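Local coordinates for protein beta-lactamase (Klebsiella pneumoniae, PDB 6KBY) that probably hydrolyses beta-lactam antibiotics to substituted beta-amino acids, as a class C serine enzyme, and is held here as a covalent complex with AMP, at residues T18-I23 against V358-I362; F328-I332 against R355-A359; L114-H119 against Q275-W279; Y240-N244 against L260-H264. One frame throughout, in Å; residues are numbered along the deposited sequence.

Contact 1. Residues T18-I23 against V358-I362; sequences TVDDLI and VAYKI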
loop_
_atom_site.group_PDB
_atom_site.type_symbol
_atom_site.label_atom_id
_atom_site.label_comp_id
_atom_site.label_asym_id
_atom_site.label_seq_id
_atom_site.Cartn_x
_atom_site.Cartn_y
_atom_site.Cartn_z
ATOM N N THR A 18 21.443 8.972 -10.528
ATOM C CA THR A 18 20.513 8.022 -11.131
ATOM C C THR A 18 19.074 8.467 -10.933
ATOM O O THR A 18 18.263 8.438 -11.868
ATOM C CB THR A 18 20.720 6.636 -10.526
ATOM O OG1 THR A 18 22.042 6.190 -10.831
ATOM C CG2 THR A 18 19.706 5.644 -11.087
ATOM N N VAL A 19 18.735 8.873 -9.712
ATOM C CA VAL A 19 17.356 9.252 -9.408
ATOM C C VAL A 19 16.983 10.548 -10.123
ATOM O O VAL A 19 15.954 10.619 -10.805
ATOM C CB VAL A 19 17.135 9.330 -7.885
ATOM C CG1 VAL A 19 15.710 9.776 -7.570
ATOM C CG2 VAL A 19 17.429 7.985 -7.228
ATOM N N ASP A 20 17.824 11.584 -9.997
ATOM C CA ASP A 20 17.567 12.856 -10.674
ATOM C C ASP A 20 17.336 12.651 -12.165
ATOM O O ASP A 20 16.424 13.239 -12.756
ATOM C CB ASP A 20 18.773 13.791 -10.519
ATOM C CG ASP A 20 18.901 14.417 -9.144
ATOM O OD1 ASP A 20 18.012 14.262 -8.286
ATOM O OD2 ASP A 20 19.926 15.113 -8.940
ATOM N N ASP A 21 18.184 11.834 -12.798
ATOM C CA ASP A 21 18.133 11.659 -14.244
ATOM C C ASP A 21 16.858 10.980 -14.710
ATOM O O ASP A 21 16.482 11.137 -15.875
ATOM C CB ASP A 21 19.345 10.870 -14.738
ATOM C CG ASP A 21 20.630 11.685 -14.712
ATOM O OD1 ASP A 21 20.581 12.890 -14.386
ATOM O OD2 ASP A 21 21.696 11.107 -15.016
ATOM N N LEU A 22 16.204 10.205 -13.840
ATOM C CA LEU A 22 14.920 9.601 -14.173
ATOM C C LEU A 22 13.741 10.465 -13.739
ATOM O O LEU A 22 12.741 10.554 -14.459
ATOM C CB LEU A 22 14.802 8.219 -13.526
ATOM C CG LEU A 22 15.769 7.189 -14.106
ATOM C CD1 LEU A 22 15.900 5.984 -13.189
ATOM C CD2 LEU A 22 15.312 6.751 -15.483
ATOM N N ILE A 23 13.834 11.099 -12.571
ATOM C CA ILE A 23 12.689 11.817 -12.017
ATOM C C ILE A 23 12.456 13.142 -12.728
ATOM O O ILE A 23 11.307 13.528 -12.960
ATOM C CB ILE A 23 12.854 11.993 -10.497
ATOM C CG1 ILE A 23 12.800 10.628 -9.801
ATOM C CG2 ILE A 23 11.802 12.948 -9.932
ATOM C CD1 ILE A 23 11.457 9.908 -9.930
ATOM N N VAL A 358 10.533 3.242 -13.560
ATOM C CA VAL A 358 11.516 4.080 -12.879
ATOM C C VAL A 358 12.077 3.367 -11.653
ATOM O O VAL A 358 13.294 3.340 -11.432
ATOM C CB VAL A 358 10.904 5.450 -12.538
ATOM C CG1 VAL A 358 11.797 6.211 -11.579
ATOM C CG2 VAL A 358 10.681 6.257 -13.810
ATOM N N ALA A 359 11.199 2.757 -10.851
ATOM C CA ALA A 359 11.663 2.039 -9.669
ATOM C C ALA A 359 12.592 0.890 -10.046
ATOM O O ALA A 359 13.609 0.653 -9.382
ATOM C CB ALA A 359 10.465 1.514 -8.880
ATOM N N TYR A 360 12.239 0.144 -11.093
ATOM C CA TYR A 360 13.077 -0.960 -11.544
ATOM C C TYR A 360 14.457 -0.463 -11.957
ATOM O O TYR A 360 15.479 -1.058 -11.591
ATOM C CB TYR A 360 12.372 -1.675 -12.700
ATOM C CG TYR A 360 13.182 -2.792 -13.307
ATOM C CD1 TYR A 360 13.189 -4.062 -12.746
ATOM C CD2 TYR A 360 13.942 -2.580 -14.444
ATOM C CE1 TYR A 360 13.941 -5.091 -13.312
ATOM C CE2 TYR A 360 14.690 -3.591 -15.009
ATOM C CZ TYR A 360 14.687 -4.839 -14.442
ATOM O OH TYR A 360 15.440 -5.840 -15.017
ATOM N N LYS A 361 14.508 0.637 -12.713
ATOM C CA LYS A 361 15.796 1.178 -13.127
ATOM C C LYS A 361 16.614 1.631 -11.927
ATOM O O LYS A 361 17.830 1.407 -11.876
ATOM C CB LYS A 361 15.586 2.325 -14.108
ATOM C CG LYS A 361 15.070 1.877 -15.461
ATOM C CD LYS A 361 14.728 3.088 -16.306
ATOM C CE LYS A 361 14.285 2.712 -17.704
ATOM N NZ LYS A 361 13.800 3.908 -18.449
ATOM N N ILE A 362 15.980 2.283 -10.957
ATOM C CA ILE A 362 16.715 2.754 -9.789
ATOM C C ILE A 362 17.263 1.582 -8.983
ATOM O O ILE A 362 18.461 1.527 -8.678
ATOM C CB ILE A 362 15.850 3.695 -8.934
ATOM C CG1 ILE A 362 15.580 4.989 -9.697
ATOM C CG2 ILE A 362 16.551 3.996 -7.612
ATOM C CD1 ILE A 362 14.537 5.872 -9.051
#
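L22, I362 and V358 carry most of this contact between the N-terminal helix 11-30 and the C-terminal helix 352-364, the two terminal helices that pack side by side on the sheet of the beta-lactamase fold. L22 points toward the other helix: its CD1 lies 3.6 Å from I362 CG1 and 3.8 Å from K361 CB, while its CB rests 4.1 Å from V358 CG1. I362 leaves its helix sideways but bends inward, so that its CD1 reaches V19 CG2 at 4.0 Å. V358 also takes I23, whose CD1 comes to 4.1 Å from V358 CG1. The segments run nearly antiparallel, at 158° with axes 10.2 Å apart. On the sheet side, V19 and I23 lie on V37 of strand 34-41, and V358 and I362 on strand 340-346. Every close pair is carbon to carbon, and T18 turns its hydroxyl back to K14 O; the two chain ends are therefore joined by apolar packing rather than by polar bonds.

Contact 2. Residues F328-I332 against R355-A359; sequences FGAYI and RVTVA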
loop_
_atom_site.group_PDB
_atom_site.type_symbol
_atom_site.label_atom_id
_atom_site.label_comp_id
_atom_site.label_asym_id
_atom_site.label_seq_id
_atom_site.Cartn_x
_atom_site.Cartn_y
_atom_site.Cartn_z
ATOM N N PHE A 328 -2.977 12.039 -6.784
ATOM C CA PHE A 328 -1.677 11.557 -6.329
ATOM C C PHE A 328 -1.349 10.188 -6.914
ATOM O O PHE A 328 -2.240 9.381 -7.195
ATOM C CB PHE A 328 -1.625 11.409 -4.801
ATOM C CG PHE A 328 -1.627 12.710 -4.045
ATOM C CD1 PHE A 328 -2.806 13.414 -3.833
ATOM C CD2 PHE A 328 -0.453 13.207 -3.503
ATOM C CE1 PHE A 328 -2.807 14.587 -3.102
ATOM C CE2 PHE A 328 -0.452 14.383 -2.783
ATOM C CZ PHE A 328 -1.630 15.076 -2.583
ATOM N N GLY A 329 -0.050 9.916 -7.038
ATOM C CA GLY A 329 0.421 8.624 -7.504
ATOM C C GLY A 329 1.649 8.186 -6.735
ATOM O O GLY A 329 2.645 8.924 -6.679
ATOM N N ALA A 330 1.588 6.985 -6.151
ATOM C CA ALA A 330 2.602 6.478 -5.241
ATOM C C ALA A 330 2.992 5.053 -5.617
ATOM O O ALA A 330 2.227 4.317 -6.248
ATOM C CB ALA A 330 2.086 6.503 -3.797
ATOM N N TYR A 331 4.181 4.651 -5.176
ATOM C CA TYR A 331 4.642 3.285 -5.392
ATOM C C TYR A 331 5.694 2.947 -4.350
ATOM O O TYR A 331 6.525 3.797 -4.017
ATOM C CB TYR A 331 5.230 3.129 -6.800
ATOM C CG TYR A 331 5.699 1.728 -7.158
ATOM C CD1 TYR A 331 4.802 0.662 -7.197
ATOM C CD2 TYR A 331 7.026 1.477 -7.495
ATOM C CE1 TYR A 331 5.215 -0.616 -7.547
ATOM C CE2 TYR A 331 7.444 0.203 -7.836
ATOM C CZ TYR A 331 6.537 -0.838 -7.868
ATOM O OH TYR A 331 6.982 -2.093 -8.221
ATOM N N ILE A 332 5.654 1.710 -3.855
ATOM C CA ILE A 332 6.691 1.152 -2.996
ATOM C C ILE A 332 7.147 -0.166 -3.591
ATOM O O ILE A 332 6.314 -0.989 -3.990
ATOM C CB ILE A 332 6.164 0.874 -1.572
ATOM C CG1 ILE A 332 5.981 2.182 -0.823
ATOM C CG2 ILE A 332 7.096 -0.110 -0.818
ATOM C CD1 ILE A 332 5.486 2.031 0.591
ATOM N N ARG A 355 5.746 4.418 -13.014
ATOM C CA ARG A 355 6.227 4.256 -11.642
ATOM C C ARG A 355 7.096 3.016 -11.529
ATOM O O ARG A 355 8.200 3.050 -10.970
ATOM C CB ARG A 355 5.044 4.109 -10.679
ATOM C CG ARG A 355 4.011 5.202 -10.781
ATOM C CD ARG A 355 2.885 5.015 -9.781
ATOM N NE ARG A 355 1.696 5.732 -10.224
ATOM C CZ ARG A 355 0.516 5.680 -9.609
ATOM N NH1 ARG A 355 0.366 4.959 -8.501
ATOM N NH2 ARG A 355 -0.515 6.351 -10.110
ATOM N N VAL A 356 6.593 1.901 -12.054
ATOM C CA VAL A 356 7.278 0.623 -11.933
ATOM C C VAL A 356 8.592 0.636 -12.702
ATOM O O VAL A 356 9.617 0.137 -12.222
ATOM C CB VAL A 356 6.333 -0.480 -12.438
ATOM C CG1 VAL A 356 7.084 -1.781 -12.606
ATOM C CG2 VAL A 356 5.129 -0.619 -11.507
ATOM N N THR A 357 8.580 1.206 -13.907
ATOM C CA THR A 357 9.787 1.234 -14.728
ATOM C C THR A 357 10.886 2.060 -14.065
ATOM O O THR A 357 12.053 1.647 -14.009
ATOM C CB THR A 357 9.446 1.772 -16.121
ATOM O OG1 THR A 357 8.520 0.888 -16.765
ATOM C CG2 THR A 357 10.708 1.895 -16.971
ATOM N N VAL A 358 10.533 3.242 -13.560
ATOM C CA VAL A 358 11.516 4.080 -12.879
ATOM C C VAL A 358 12.077 3.367 -11.653
ATOM O O VAL A 358 13.294 3.340 -11.432
ATOM C CB VAL A 358 10.904 5.450 -12.538
ATOM C CG1 VAL A 358 11.797 6.211 -11.579
ATOM C CG2 VAL A 358 10.681 6.257 -13.810
ATOM N N ALA A 359 11.199 2.757 -10.851
ATOM C CA ALA A 359 11.663 2.039 -9.669
ATOM C C ALA A 359 12.592 0.890 -10.046
ATOM O O ALA A 359 13.609 0.653 -9.382
ATOM C CB ALA A 359 10.465 1.514 -8.880
#
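Here the C-terminal helix 352-364 lies on the central antiparallel sheet of the serine beta-lactamase fold; the axes of segments 328-332 and 355-359 are 42° apart in direction and approach to 9.1 Å. At G329 the strand passes beneath the R355 guanidinium, with G329 CA 3.6 Å from R355 NH2. A CB here would point toward the helix and fall 2.9 Å from that nitrogen, a clash, so the bare glycine leaves the room the arginine needs. A330 turns its methyl away but offers its carbonyl: R355 NH1 donates to A330 O at 3.0 Å. NH2 bonds to Y350 O and to S324 OG of the AMP site, and the guanidinium has a cation-pi contact with Y350, so R355 ties helix to strand with its side chain about 6 Å from the bound AMP. Y331 then points at the helix and fills the space beyond the arginine, its hydroxyl bonded to N320 and W318. Over one face of its ring sits V356 CG2, 4.2 Å from the centroid, a CH-pi contact. At the ring's edge A359 packs close to its plane, Y331 CE2 lying 3.5 Å from A359 CB.

Contact 3. Residues L114-H119 against Q275-W279; sequences LNVGTH and QDLMW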
loop_
_atom_site.group_PDB
_atom_site.type_symbol
_atom_site.label_atom_id
_atom_site.label_comp_id
_atom_site.label_asym_id
_atom_site.label_seq_id
_atom_site.Cartn_x
_atom_site.Cartn_y
_atom_site.Cartn_z
ATOM N N LEU A 114 -9.181 -14.385 5.180
ATOM C CA LEU A 114 -8.096 -14.490 4.209
ATOM C C LEU A 114 -8.555 -14.050 2.825
ATOM O O LEU A 114 -7.820 -13.348 2.115
ATOM C CB LEU A 114 -7.562 -15.922 4.169
ATOM C CG LEU A 114 -6.290 -16.110 3.330
ATOM C CD1 LEU A 114 -5.107 -15.383 3.948
ATOM C CD2 LEU A 114 -5.971 -17.584 3.123
ATOM N N ASN A 115 -9.772 -14.437 2.431
ATOM C CA ASN A 115 -10.281 -14.019 1.125
ATOM C C ASN A 115 -10.315 -12.497 1.003
ATOM O O ASN A 115 -9.867 -11.937 -0.002
ATOM C CB ASN A 115 -11.687 -14.570 0.867
ATOM C CG ASN A 115 -11.748 -16.086 0.625
ATOM O OD1 ASN A 115 -12.708 -16.731 1.056
ATOM N ND2 ASN A 115 -10.781 -16.639 -0.106
ATOM N N VAL A 116 -10.864 -11.799 2.000
ATOM C CA VAL A 116 -10.884 -10.341 1.871
ATOM C C VAL A 116 -9.483 -9.748 1.968
ATOM O O VAL A 116 -9.222 -8.673 1.412
ATOM C CB VAL A 116 -11.900 -9.636 2.798
ATOM C CG1 VAL A 116 -13.327 -10.004 2.426
ATOM C CG2 VAL A 116 -11.629 -9.923 4.266
ATOM N N GLY A 117 -8.558 -10.430 2.650
ATOM C CA GLY A 117 -7.180 -9.962 2.723
ATOM C C GLY A 117 -6.331 -10.223 1.498
ATOM O O GLY A 117 -5.191 -9.746 1.442
ATOM N N THR A 118 -6.863 -10.966 0.525
ATOM C CA THR A 118 -6.129 -11.365 -0.666
ATOM C C THR A 118 -6.898 -11.040 -1.939
ATOM O O THR A 118 -6.519 -11.516 -3.011
ATOM C CB THR A 118 -5.810 -12.867 -0.627
ATOM O OG1 THR A 118 -7.029 -13.604 -0.506
ATOM C CG2 THR A 118 -4.872 -13.213 0.537
ATOM N N HIS A 119 -7.976 -10.258 -1.840
ATOM C CA HIS A 119 -8.801 -9.885 -2.990
ATOM C C HIS A 119 -9.465 -11.088 -3.643
ATOM O O HIS A 119 -9.757 -11.064 -4.841
ATOM C CB HIS A 119 -8.035 -9.072 -4.033
ATOM C CG HIS A 119 -7.352 -7.873 -3.475
ATOM N ND1 HIS A 119 -8.031 -6.831 -2.882
ATOM C CD2 HIS A 119 -6.037 -7.550 -3.437
ATOM C CE1 HIS A 119 -7.154 -5.917 -2.495
ATOM N NE2 HIS A 119 -5.939 -6.328 -2.820
ATOM N N GLN A 275 0.019 -13.208 -4.459
ATOM C CA GLN A 275 -0.769 -12.322 -3.616
ATOM C C GLN A 275 -0.512 -12.687 -2.159
ATOM O O GLN A 275 -0.820 -13.808 -1.727
ATOM C CB GLN A 275 -2.253 -12.457 -3.951
ATOM C CG GLN A 275 -3.148 -11.601 -3.072
ATOM C CD GLN A 275 -2.940 -10.123 -3.304
ATOM O OE1 GLN A 275 -3.180 -9.612 -4.405
ATOM N NE2 GLN A 275 -2.480 -9.423 -2.274
ATOM N N ASP A 276 0.086 -11.749 -1.422
ATOM C CA ASP A 276 0.295 -11.869 0.014
ATOM C C ASP A 276 -0.898 -11.227 0.730
ATOM O O ASP A 276 -1.972 -11.077 0.142
ATOM C CB ASP A 276 1.617 -11.209 0.426
ATOM C CG ASP A 276 2.836 -11.691 -0.364
ATOM O OD1 ASP A 276 2.829 -12.742 -1.042
ATOM O OD2 ASP A 276 3.849 -10.942 -0.276
ATOM N N LEU A 277 -0.739 -10.830 1.992
ATOM C CA LEU A 277 -1.805 -10.109 2.687
ATOM C C LEU A 277 -1.655 -8.654 2.258
ATOM O O LEU A 277 -0.838 -7.892 2.793
ATOM C CB LEU A 277 -1.713 -10.286 4.200
ATOM C CG LEU A 277 -3.068 -10.183 4.908
ATOM C CD1 LEU A 277 -3.966 -11.368 4.569
ATOM C CD2 LEU A 277 -2.900 -10.052 6.416
ATOM N N MET A 278 -2.430 -8.289 1.228
ATOM C CA MET A 278 -2.389 -7.000 0.532
ATOM C C MET A 278 -1.109 -6.733 -0.263
ATOM O O MET A 278 -1.200 -6.313 -1.421
ATOM C CB MET A 278 -2.779 -5.828 1.439
ATOM C CG MET A 278 -4.243 -5.890 1.857
ATOM S SD MET A 278 -5.338 -5.654 0.449
ATOM C CE MET A 278 -6.780 -6.585 0.972
ATOM N N TRP A 279 0.078 -6.957 0.311
ATOM C CA TRP A 279 1.295 -6.878 -0.491
ATOM C C TRP A 279 1.222 -7.869 -1.647
ATOM O O TRP A 279 0.556 -8.905 -1.562
ATOM C CB TRP A 279 2.536 -7.191 0.349
ATOM C CG TRP A 279 2.868 -6.170 1.371
ATOM C CD1 TRP A 279 2.718 -6.289 2.718
ATOM C CD2 TRP A 279 3.434 -4.876 1.138
ATOM N NE1 TRP A 279 3.150 -5.146 3.342
ATOM C CE2 TRP A 279 3.596 -4.264 2.393
ATOM C CE3 TRP A 279 3.817 -4.173 -0.011
ATOM C CZ2 TRP A 279 4.128 -2.982 2.533
ATOM C CZ3 TRP A 279 4.348 -2.898 0.130
ATOM C CH2 TRP A 279 4.490 -2.315 1.390
HETATM O O HOH W 1 -3.187 -5.761 -3.176
#
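The C-terminal part of helix 113-117 and the residues after it meet the tight turn between strands 273-275 and 280-283, with G117 CA and L277 CA 5.4 Å apart. They dock on a beta hairpin of the central sheet in the beta-lactamase fold: D276 N bonds to W279 O at 2.9 Å across the turn, and M278, with positive phi, donates from its N to G117 O at 3.1 Å. G117 has to be bare here, because a CB would lie 2.7 Å from L277 CD1. T118 OG1 donates to L114 O at 2.7 Å.

L114 and L277 meet through their CD1 atoms at 4.2 Å. Q275 lays its CG 3.4 Å from T118 O; its amide NE2 bonds to D276 O at 3.0 Å, bracing the turn, and its OE1 takes a bond from R154. M278 brings its CE to 3.2 Å from V116 O, and also packs on K74 and A78 of helix 72-86. H119, whose ring meets that of the AMP-binding Y156, has its side chain about 8 Å from the bound AMP. Its imidazole has an oblique sulfur-aromatic contact with M278 SD, 4.0 Å from the centroid, and water 1 joins the same two residues, 2.8 Å from H119 NE2 and 2.7 Å from M278 O.

Contact 4. Residues Y240-N244 against L260-H264; sequences YVQAN and LTATH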
loop_
_atom_site.group_PDB
_atom_site.type_symbol
_atom_site.label_atom_id
_atom_site.label_comp_id
_atom_site.label_asym_id
_atom_site.label_seq_id
_atom_site.Cartn_x
_atom_site.Cartn_y
_atom_site.Cartn_z
ATOM N N TYR A 240 8.841 2.463 7.172
ATOM C CA TYR A 240 7.941 1.319 7.019
ATOM C C TYR A 240 8.584 0.235 6.167
ATOM O O TYR A 240 8.477 -0.960 6.478
ATOM C CB TYR A 240 6.666 1.821 6.358
ATOM C CG TYR A 240 5.496 0.883 6.161
ATOM C CD1 TYR A 240 4.914 0.199 7.225
ATOM C CD2 TYR A 240 4.902 0.778 4.912
ATOM C CE1 TYR A 240 3.790 -0.592 7.037
ATOM C CE2 TYR A 240 3.788 -0.001 4.714
ATOM C CZ TYR A 240 3.236 -0.685 5.780
ATOM O OH TYR A 240 2.101 -1.449 5.609
ATOM N N VAL A 241 9.255 0.634 5.087
ATOM C CA VAL A 241 9.955 -0.330 4.240
ATOM C C VAL A 241 11.080 -1.011 5.016
ATOM O O VAL A 241 11.231 -2.238 4.976
ATOM C CB VAL A 241 10.456 0.366 2.962
ATOM C CG1 VAL A 241 11.445 -0.516 2.207
ATOM C CG2 VAL A 241 9.275 0.744 2.073
ATOM N N GLN A 242 11.883 -0.226 5.743
ATOM C CA GLN A 242 12.948 -0.816 6.549
ATOM C C GLN A 242 12.394 -1.769 7.599
ATOM O O GLN A 242 12.978 -2.830 7.854
ATOM C CB GLN A 242 13.783 0.279 7.212
ATOM C CG GLN A 242 14.636 1.073 6.253
ATOM C CD GLN A 242 15.859 1.628 6.943
ATOM O OE1 GLN A 242 15.773 2.612 7.677
ATOM N NE2 GLN A 242 17.000 0.979 6.742
ATOM N N ALA A 243 11.292 -1.390 8.245
ATOM C CA ALA A 243 10.680 -2.269 9.237
ATOM C C ALA A 243 10.224 -3.576 8.598
ATOM O O ALA A 243 10.359 -4.659 9.189
ATOM C CB ALA A 243 9.497 -1.553 9.890
ATOM N N ASN A 244 9.674 -3.488 7.384
ATOM C CA ASN A 244 9.292 -4.666 6.618
ATOM C C ASN A 244 10.485 -5.526 6.220
ATOM O O ASN A 244 10.289 -6.694 5.868
ATOM C CB ASN A 244 8.468 -4.266 5.389
ATOM C CG ASN A 244 6.986 -4.179 5.695
ATOM O OD1 ASN A 244 6.307 -5.204 5.784
ATOM N ND2 ASN A 244 6.476 -2.959 5.882
ATOM N N LEU A 260 4.461 -7.505 10.764
ATOM C CA LEU A 260 4.945 -6.966 9.495
ATOM C C LEU A 260 5.403 -8.085 8.573
ATOM O O LEU A 260 4.983 -8.174 7.412
ATOM C CB LEU A 260 6.107 -6.012 9.754
ATOM C CG LEU A 260 5.748 -4.669 10.387
ATOM C CD1 LEU A 260 6.990 -4.079 11.049
ATOM C CD2 LEU A 260 5.179 -3.721 9.334
ATOM N N THR A 261 6.273 -8.948 9.082
ATOM C CA THR A 261 6.834 -10.003 8.252
ATOM C C THR A 261 5.746 -10.932 7.742
ATOM O O THR A 261 5.758 -11.328 6.574
ATOM C CB THR A 261 7.880 -10.757 9.069
ATOM O OG1 THR A 261 8.947 -9.852 9.378
ATOM C CG2 THR A 261 8.421 -11.973 8.314
ATOM N N ALA A 262 4.776 -11.264 8.597
ATOM C CA ALA A 262 3.744 -12.218 8.207
ATOM C C ALA A 262 2.841 -11.693 7.101
ATOM O O ALA A 262 2.199 -12.500 6.418
ATOM C CB ALA A 262 2.908 -12.654 9.415
ATOM N N THR A 263 2.766 -10.371 6.896
ATOM C CA THR A 263 1.975 -9.882 5.766
ATOM C C THR A 263 2.563 -10.312 4.433
ATOM O O THR A 263 1.862 -10.237 3.415
ATOM C CB THR A 263 1.806 -8.356 5.740
ATOM O OG1 THR A 263 3.075 -7.722 5.544
ATOM C CG2 THR A 263 1.126 -7.823 6.993
ATOM N N HIS A 264 3.837 -10.717 4.413
ATOM C CA HIS A 264 4.492 -11.154 3.188
ATOM C C HIS A 264 4.237 -12.622 2.871
ATOM O O HIS A 264 4.801 -13.125 1.894
ATOM C CB HIS A 264 6.015 -10.977 3.269
ATOM C CG HIS A 264 6.485 -9.648 3.785
ATOM N ND1 HIS A 264 7.815 -9.415 4.051
ATOM C CD2 HIS A 264 5.834 -8.499 4.090
ATOM C CE1 HIS A 264 7.966 -8.184 4.505
ATOM N NE2 HIS A 264 6.781 -7.604 4.535
HETATM O O HOH W 2 10.689 -9.167 7.244
#
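Polar bonds come first in this meeting of helix 234-244 with helix 255-262 and the residues after it, because N244 is placed to make two of them. Its OD1 accepts from H264 NE2 at 2.7 Å with a nearly straight N-H...O angle of 165°, and the oxygen lies close to the plane of the imidazole. Its ND2 turns back to its own helix and donates to Y240 O at 2.9 Å, which fixes the amide with its oxygen facing the histidine. Since NE2 is the donor, H264 carries a proton on that nitrogen. A water-mediated link runs alongside: water 2 donates to N244 O at 2.9 Å and lies 2.8 Å from T261 OG1. Within 260-264, T263 OG1 donates to L260 O at 2.7 Å.

The apolar part centres on L260, which points at the other segment. Its CD1 touches A243 CB at 3.7 Å, and its CD2 reaches Y240 CE1 at 4.1 Å.

The touching residues are all buried. Helix 72-86 packs against them, Y240 OH bonding to T75 and L260 touching T79, while V241 and N244 lean on F334 of strand 328-335. H264 leads into strand 266-270, and its ring meets W279 of the neighbouring hairpin edge-to-face.

Overall arrangement
On helix 352-364, contacts 1 and 2 share V358, which faces the N-terminal helix, and A359, which faces Y331; the contact centres are about 10 Å apart. Contact 4 is nested in the loop of contact 3 and touches it: L277 N lies 3.0 Å from T263 O, a probable hydrogen bond. Contact 2 meets both through I332, whose CG2 lies 4.0 Å from W279 CZ3 and 3.7 Å from V241 CG2. The covalent AMP site lies near contacts 2 and 3: the side chains of R355 and H119 are each about 8 Å from that of S71, and Y240's about 11 Å, whereas contact 1 lies away from it, about 29 Å from contact 3 between centres.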